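PDB 5C2V: hydrazine synthase beta subunit from Candidatus Kuenenia stuttgartiensis, which forms part of the hydrazine synthase complex, which condenses nitric oxide with ammonium to hydrazine, and may modulate hydroxylamine transport between the gamma and alpha active sites. Local coordinates for the interface of chains A and B and the interface of chains C and A. Coordinates in Å, arbitrary orientation; residue numbers count along the deposited sequence, not the author numbering. Chains: chain A, Hydrazine synthase beta subunit; chain B, Hydrazine synthase gamma subunit; chain C, Hydrazine synthase alpha subunit.

Contact 1: the interface of chains A and B. Residues chain A 211-213, 215, 226; chain B 66, 76, 78-79, 88.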
loop_
_atom_site.group_PDB
_atom_site.type_symbol
_atom_site.label_atom_id
_atom_site.label_comp_id
_atom_site.label_asym_id
_atom_site.label_seq_id
_atom_site.Cartn_x
_atom_site.Cartn_y
_atom_site.Cartn_z
ATOM N N PRO A 211 33.874 -19.260 -2.173
ATOM C CA PRO A 211 33.484 -20.200 -1.124
ATOM C C PRO A 211 32.937 -19.463 0.086
ATOM O O PRO A 211 33.402 -18.356 0.359
ATOM C CB PRO A 211 34.799 -20.917 -0.777
ATOM C CG PRO A 211 35.905 -20.144 -1.484
ATOM C CD PRO A 211 35.303 -18.915 -2.088
ATOM N N LYS A 212 31.980 -20.034 0.805
ATOM C CA LYS A 212 31.831 -19.583 2.173
ATOM C C LYS A 212 32.432 -20.709 3.000
ATOM O O LYS A 212 31.817 -21.757 3.195
ATOM C CB LYS A 212 30.365 -19.327 2.526
ATOM C CG LYS A 212 29.478 -19.004 1.322
ATOM C CD LYS A 212 29.724 -17.617 0.756
ATOM C CE LYS A 212 28.840 -17.360 -0.458
ATOM N NZ LYS A 212 28.914 -15.946 -0.922
ATOM N N ASN A 213 33.645 -20.470 3.485
ATOM C CA ASN A 213 34.405 -21.464 4.234
ATOM C C ASN A 213 34.074 -21.505 5.720
ATOM O O ASN A 213 34.180 -22.546 6.366
ATOM C CB ASN A 213 35.898 -21.227 4.029
ATOM C CG ASN A 213 36.326 -19.847 4.450
ATOM O OD1 ASN A 213 36.194 -18.882 3.697
ATOM N ND2 ASN A 213 36.850 -19.745 5.661
ATOM N N LEU A 215 31.316 -21.146 7.138
ATOM C CA LEU A 215 29.935 -21.523 7.388
ATOM C C LEU A 215 29.791 -23.036 7.358
ATOM O O LEU A 215 30.541 -23.723 6.665
ATOM C CB LEU A 215 29.007 -20.899 6.339
ATOM C CG LEU A 215 28.784 -19.386 6.331
ATOM C CD1 LEU A 215 27.771 -19.021 5.258
ATOM C CD2 LEU A 215 28.322 -18.901 7.694
ATOM N N PHE A 226 29.272 -22.697 -2.351
ATOM C CA PHE A 226 29.961 -21.997 -3.426
ATOM C C PHE A 226 29.034 -21.096 -4.231
ATOM O O PHE A 226 27.895 -21.459 -4.524
ATOM C CB PHE A 226 30.630 -22.993 -4.374
ATOM C CG PHE A 226 31.994 -23.431 -3.935
ATOM C CD1 PHE A 226 33.079 -22.578 -4.049
ATOM C CD2 PHE A 226 32.194 -24.700 -3.423
ATOM C CE1 PHE A 226 34.337 -22.981 -3.651
ATOM C CE2 PHE A 226 33.451 -25.109 -3.023
ATOM C CZ PHE A 226 34.523 -24.248 -3.139
ATOM N N CYS B 66 36.808 -28.467 -4.850
ATOM C CA CYS B 66 37.533 -28.673 -3.595
ATOM C C CYS B 66 38.895 -29.345 -3.812
ATOM O O CYS B 66 39.935 -28.800 -3.440
ATOM C CB CYS B 66 36.690 -29.502 -2.623
ATOM S SG CYS B 66 35.451 -28.543 -1.709
ATOM N N LEU B 76 41.316 -25.537 0.650
ATOM C CA LEU B 76 40.155 -24.941 1.306
ATOM C C LEU B 76 39.755 -25.722 2.553
ATOM O O LEU B 76 39.679 -26.950 2.531
ATOM C CB LEU B 76 38.973 -24.860 0.337
ATOM C CG LEU B 76 39.071 -23.821 -0.781
ATOM C CD1 LEU B 76 37.913 -23.971 -1.754
ATOM C CD2 LEU B 76 39.106 -22.415 -0.201
ATOM N N TRP B 78 36.991 -26.613 5.417
ATOM C CA TRP B 78 35.536 -26.646 5.532
ATOM C C TRP B 78 35.060 -27.173 6.878
ATOM O O TRP B 78 35.796 -27.871 7.577
ATOM C CB TRP B 78 34.944 -27.510 4.420
ATOM C CG TRP B 78 35.302 -27.043 3.054
ATOM C CD1 TRP B 78 36.296 -27.526 2.256
ATOM C CD2 TRP B 78 34.670 -25.992 2.319
ATOM N NE1 TRP B 78 36.321 -26.841 1.066
ATOM C CE2 TRP B 78 35.332 -25.894 1.080
ATOM C CE3 TRP B 78 33.606 -25.126 2.587
ATOM C CZ2 TRP B 78 34.968 -24.962 0.112
ATOM C CZ3 TRP B 78 33.245 -24.203 1.625
ATOM C CH2 TRP B 78 33.923 -24.128 0.403
ATOM N N ASP B 79 33.822 -26.843 7.235
ATOM C CA ASP B 79 33.210 -27.453 8.405
ATOM C C ASP B 79 32.087 -28.395 7.963
ATOM O O ASP B 79 30.989 -27.960 7.621
ATOM C CB ASP B 79 32.684 -26.372 9.353
ATOM C CG ASP B 79 32.122 -26.941 10.634
ATOM O OD1 ASP B 79 32.333 -28.141 10.888
ATOM O OD2 ASP B 79 31.480 -26.187 11.397
ATOM N N TRP B 88 37.000 -28.260 12.278
ATOM C CA TRP B 88 37.402 -27.930 10.913
ATOM C C TRP B 88 38.234 -29.017 10.241
ATOM O O TRP B 88 39.049 -29.675 10.887
ATOM C CB TRP B 88 38.187 -26.617 10.907
ATOM C CG TRP B 88 37.431 -25.476 11.502
ATOM C CD1 TRP B 88 37.505 -25.020 12.786
ATOM C CD2 TRP B 88 36.473 -24.648 10.836
ATOM N NE1 TRP B 88 36.654 -23.955 12.959
ATOM C CE2 TRP B 88 36.009 -23.707 11.777
ATOM C CE3 TRP B 88 35.965 -24.609 9.534
ATOM C CZ2 TRP B 88 35.061 -22.738 11.456
ATOM C CZ3 TRP B 88 35.024 -23.648 9.219
ATOM C CH2 TRP B 88 34.582 -22.725 10.176
HETATM O O HOH W 1 32.783 -24.806 5.928
#
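The indole of B:Trp78 is the apolar centre of this beta–gamma interface, its leading edge set against the end of strand 203-211 and the start of strand 226-234 of the beta-propeller subunit. With CG anti to the carbonyl carbon (chi1 -58°) and the ring turned across its stem (chi2 98°), its six-membered ring leads toward chain A. The CZ2–CH2 edge points at the face of A:Phe226, the planes 61° apart, and reaches it off-centre, with A:Phe226 CZ 3.4 Å from B:Trp78 CZ2. The CH2 corner meets the pyrrolidine of A:Pro211, whose CB lies 3.5 Å from B:Trp78 CH2. B:Leu76 completes the cluster by dividing its branches: CD1 meets the phenyl ring tip to tip, 3.7 Å from A:Phe226 CZ, while CD2 turns to A:Pro211 CG. Beyond CE2 of the phenyl ring lies SG of B:Cys66, 4.2 Å from A:Phe226 CE2; this cysteine belongs to the CXXCH motif that holds heme c covalently, so the packing extends to the heme's attachment. Farther out, the indole rims of B:Trp78 and B:Trp88 border main-chain carbonyls of A:Lys212 and A:Asn213. No direct polar bond joins the chains within this patch. Water 1 bridges them, lying 2.7 Å from A:Asn213 O and 2.6 Å from A:Leu215 O. On the gamma side it meets the backbone amide of B:Asp79, a calcium-binding residue, with B:Asp79 N 2.6 Å from the water and the N-H aimed almost straight at it.

Contact 2: the interface of chains C and A. Residues chain C 562-569; chain A 212, 222-223, 227, 249, 303-305.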
loop_
_atom_site.group_PDB
_atom_site.type_symbol
_atom_site.label_atom_id
_atom_site.label_comp_id
_atom_site.label_asym_id
_atom_site.label_seq_id
_atom_site.Cartn_x
_atom_site.Cartn_y
_atom_site.Cartn_z
ATOM N N GLY C 562 17.905 -11.956 3.325
ATOM C CA GLY C 562 17.944 -12.412 1.945
ATOM C C GLY C 562 18.635 -13.747 1.720
ATOM O O GLY C 562 18.636 -14.258 0.599
ATOM N N SER C 563 19.228 -14.313 2.768
ATOM C CA SER C 563 19.900 -15.606 2.643
ATOM C C SER C 563 18.925 -16.714 2.266
ATOM O O SER C 563 19.299 -17.662 1.578
ATOM C CB SER C 563 20.625 -15.979 3.937
ATOM O OG SER C 563 19.710 -16.261 4.980
ATOM N N TYR C 564 17.687 -16.623 2.740
ATOM C CA TYR C 564 16.662 -17.555 2.282
ATOM C C TYR C 564 15.757 -16.983 1.186
ATOM O O TYR C 564 14.806 -17.648 0.774
ATOM C CB TYR C 564 15.811 -18.072 3.453
ATOM C CG TYR C 564 15.409 -17.072 4.519
ATOM C CD1 TYR C 564 14.232 -16.340 4.410
ATOM C CD2 TYR C 564 16.179 -16.904 5.663
ATOM C CE1 TYR C 564 13.852 -15.441 5.397
ATOM C CE2 TYR C 564 15.807 -16.008 6.656
ATOM C CZ TYR C 564 14.642 -15.281 6.519
ATOM O OH TYR C 564 14.268 -14.393 7.508
ATOM N N ARG C 565 16.023 -15.766 0.713
ATOM C CA ARG C 565 15.178 -15.225 -0.351
ATOM C C ARG C 565 15.895 -14.926 -1.676
ATOM O O ARG C 565 15.861 -15.744 -2.595
ATOM C CB ARG C 565 14.494 -13.946 0.154
ATOM C CG ARG C 565 13.634 -13.207 -0.870
ATOM C CD ARG C 565 12.479 -14.052 -1.372
ATOM N NE ARG C 565 11.738 -13.373 -2.431
ATOM C CZ ARG C 565 12.021 -13.478 -3.725
ATOM N NH1 ARG C 565 13.031 -14.240 -4.125
ATOM N NH2 ARG C 565 11.294 -12.826 -4.621
ATOM N N GLY C 566 16.544 -13.767 -1.776
ATOM C CA GLY C 566 17.176 -13.367 -3.022
ATOM C C GLY C 566 18.685 -13.222 -3.025
ATOM O O GLY C 566 19.269 -12.828 -4.035
ATOM N N ARG C 567 19.323 -13.548 -1.910
ATOM C CA ARG C 567 20.741 -13.249 -1.758
ATOM C C ARG C 567 21.542 -14.470 -1.343
ATOM O O ARG C 567 21.013 -15.401 -0.736
ATOM C CB ARG C 567 20.943 -12.120 -0.741
ATOM C CG ARG C 567 20.541 -10.744 -1.247
ATOM C CD ARG C 567 20.785 -9.662 -0.204
ATOM N NE ARG C 567 22.184 -9.582 0.205
ATOM C CZ ARG C 567 23.138 -8.970 -0.492
ATOM N NH1 ARG C 567 22.849 -8.385 -1.646
ATOM N NH2 ARG C 567 24.383 -8.947 -0.037
ATOM N N ALA C 568 22.825 -14.460 -1.679
ATOM C CA ALA C 568 23.720 -15.535 -1.288
ATOM C C ALA C 568 24.027 -15.448 0.200
ATOM O O ALA C 568 23.979 -14.366 0.788
ATOM C CB ALA C 568 25.003 -15.488 -2.103
ATOM N N PHE C 569 24.328 -16.591 0.806
ATOM C CA PHE C 569 24.731 -16.627 2.204
ATOM C C PHE C 569 25.972 -15.769 2.415
ATOM O O PHE C 569 26.909 -15.808 1.620
ATOM C CB PHE C 569 24.998 -18.064 2.656
ATOM C CG PHE C 569 23.771 -18.796 3.118
ATOM C CD1 PHE C 569 23.464 -18.874 4.466
ATOM C CD2 PHE C 569 22.928 -19.415 2.208
ATOM C CE1 PHE C 569 22.339 -19.548 4.900
ATOM C CE2 PHE C 569 21.801 -20.095 2.637
ATOM C CZ PHE C 569 21.507 -20.160 3.986
ATOM N N LYS A 212 31.980 -20.034 0.805
ATOM C CA LYS A 212 31.831 -19.583 2.173
ATOM C C LYS A 212 32.432 -20.709 3.000
ATOM O O LYS A 212 31.817 -21.757 3.195
ATOM C CB LYS A 212 30.365 -19.327 2.526
ATOM C CG LYS A 212 29.478 -19.004 1.322
ATOM C CD LYS A 212 29.724 -17.617 0.756
ATOM C CE LYS A 212 28.840 -17.360 -0.458
ATOM N NZ LYS A 212 28.914 -15.946 -0.922
ATOM N N ASN A 222 20.859 -20.954 -2.344
ATOM C CA ASN A 222 21.358 -19.588 -2.219
ATOM C C ASN A 222 22.880 -19.519 -2.125
ATOM O O ASN A 222 23.424 -18.640 -1.460
ATOM C CB ASN A 222 20.732 -18.904 -1.002
ATOM C CG ASN A 222 19.293 -18.484 -1.247
ATOM O OD1 ASN A 222 18.384 -19.314 -1.267
ATOM N ND2 ASN A 222 19.077 -17.185 -1.407
ATOM N N GLY A 223 23.554 -20.452 -2.793
ATOM C CA GLY A 223 25.006 -20.503 -2.807
ATOM C C GLY A 223 25.640 -20.514 -1.428
ATOM O O GLY A 223 26.574 -19.756 -1.164
ATOM N N THR A 227 29.531 -19.915 -4.580
ATOM C CA THR A 227 28.913 -19.105 -5.622
ATOM C C THR A 227 29.942 -18.941 -6.726
ATOM O O THR A 227 31.135 -19.091 -6.487
ATOM C CB THR A 227 28.453 -17.722 -5.119
ATOM O OG1 THR A 227 29.592 -16.946 -4.726
ATOM C CG2 THR A 227 27.503 -17.866 -3.942
ATOM N N LEU A 249 19.269 -17.490 -8.958
ATOM C CA LEU A 249 18.932 -18.040 -7.652
ATOM C C LEU A 249 18.952 -19.562 -7.702
ATOM O O LEU A 249 19.628 -20.209 -6.905
ATOM C CB LEU A 249 17.560 -17.548 -7.186
ATOM C CG LEU A 249 17.096 -18.088 -5.830
ATOM C CD1 LEU A 249 17.982 -17.573 -4.709
ATOM C CD2 LEU A 249 15.640 -17.740 -5.570
ATOM N N ASP A 303 26.425 -10.477 -3.930
ATOM C CA ASP A 303 25.533 -11.532 -3.460
ATOM C C ASP A 303 24.117 -11.405 -4.012
ATOM O O ASP A 303 23.236 -12.182 -3.647
ATOM C CB ASP A 303 25.491 -11.550 -1.933
ATOM C CG ASP A 303 26.820 -11.937 -1.321
ATOM O OD1 ASP A 303 27.670 -12.489 -2.052
ATOM O OD2 ASP A 303 27.016 -11.693 -0.112
ATOM N N ASP A 304 23.893 -10.430 -4.887
ATOM C CA ASP A 304 22.582 -10.283 -5.503
ATOM C C ASP A 304 22.435 -11.390 -6.538
ATOM O O ASP A 304 23.220 -11.480 -7.481
ATOM C CB ASP A 304 22.437 -8.900 -6.148
ATOM C CG ASP A 304 21.012 -8.599 -6.591
ATOM O OD1 ASP A 304 20.204 -9.539 -6.743
ATOM O OD2 ASP A 304 20.702 -7.406 -6.793
ATOM N N LEU A 305 21.419 -12.229 -6.363
ATOM C CA LEU A 305 21.269 -13.410 -7.204
ATOM C C LEU A 305 20.316 -13.161 -8.369
ATOM O O LEU A 305 20.056 -14.058 -9.171
ATOM C CB LEU A 305 20.800 -14.600 -6.363
ATOM C CG LEU A 305 21.891 -15.167 -5.446
ATOM C CD1 LEU A 305 21.408 -16.390 -4.680
ATOM C CD2 LEU A 305 23.152 -15.493 -6.238
HETATM O O HOH W 2 18.304 -20.345 1.053
HETATM O O HOH W 3 15.875 -19.286 -1.633
#
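A:Asn222, on a short 3-10 turn of the beta subunit, puts its carboxamide into the bend of the alpha-subunit loop 562-569, with CG anti to its own carbonyl carbon (chi1 -76°). The side-chain N-H of A:Asn222 reaches C:Arg567 O, with A:Asn222 ND2 2.7 Å from it, and keeps that oxygen close to the amide plane, although the donor stands above the plane of the carbonyl it meets. On the other branch, OD1 contacts waters 2 and 3, which pass on to C:Ser563 O and C:Tyr564 O; C:Tyr564 is an axial ligand of the alpha-subunit heme iron. C:Phe569 crosses A:Asn222 at about a right angle, its ring 85° from the amide plane. Its edge faces the main-chain carbonyl oxygen A:Asn222 O, which also accepts the C:Phe569 N-H nearly along the C=O axis (3.2 Å from N to O). Opposite, C:Arg567 bends at chi3 and lays a guanidinium face against A:Asp303, whose CB sits beneath the rim. The guanidinium and carboxylate planes are 55° apart, and the salt bridge is long, with C:Arg567 NH2 3.8 Å from A:Asp303 OD2. A:Lys212 NZ lies equally far from the other carboxylate oxygen, A:Asp303 OD1, so positive groups flank both oxygens and would probably stabilise the anion. Between these side chains the backbones form an antiparallel bridge: A:Leu305 N donates to C:Gly566 O, while C:Ala568 N meets an in-plane lone pair of A:Asp303 O at 3.0 Å.

The C-alpha centres of contact 1 and contact 2 are about 16 Å apart, and A:Lys212 belongs to both: its backbone borders the gamma subunit while its side chain extends toward the alpha subunit. Strand 226-234 is shared as well, starting with A:Phe226 in contact 1 and A:Thr227 in contact 2. The region where strands 203-211 and 226-234 meet their connecting loop thus touches both partners, with A:Leu249 and residues 303-305 adding to the alpha-subunit side. Contact 1 borders a gamma-subunit heme attachment, and contact 2 an alpha-subunit heme ligand; movement here could therefore be felt on both sides, although the structure alone does not show such coupling.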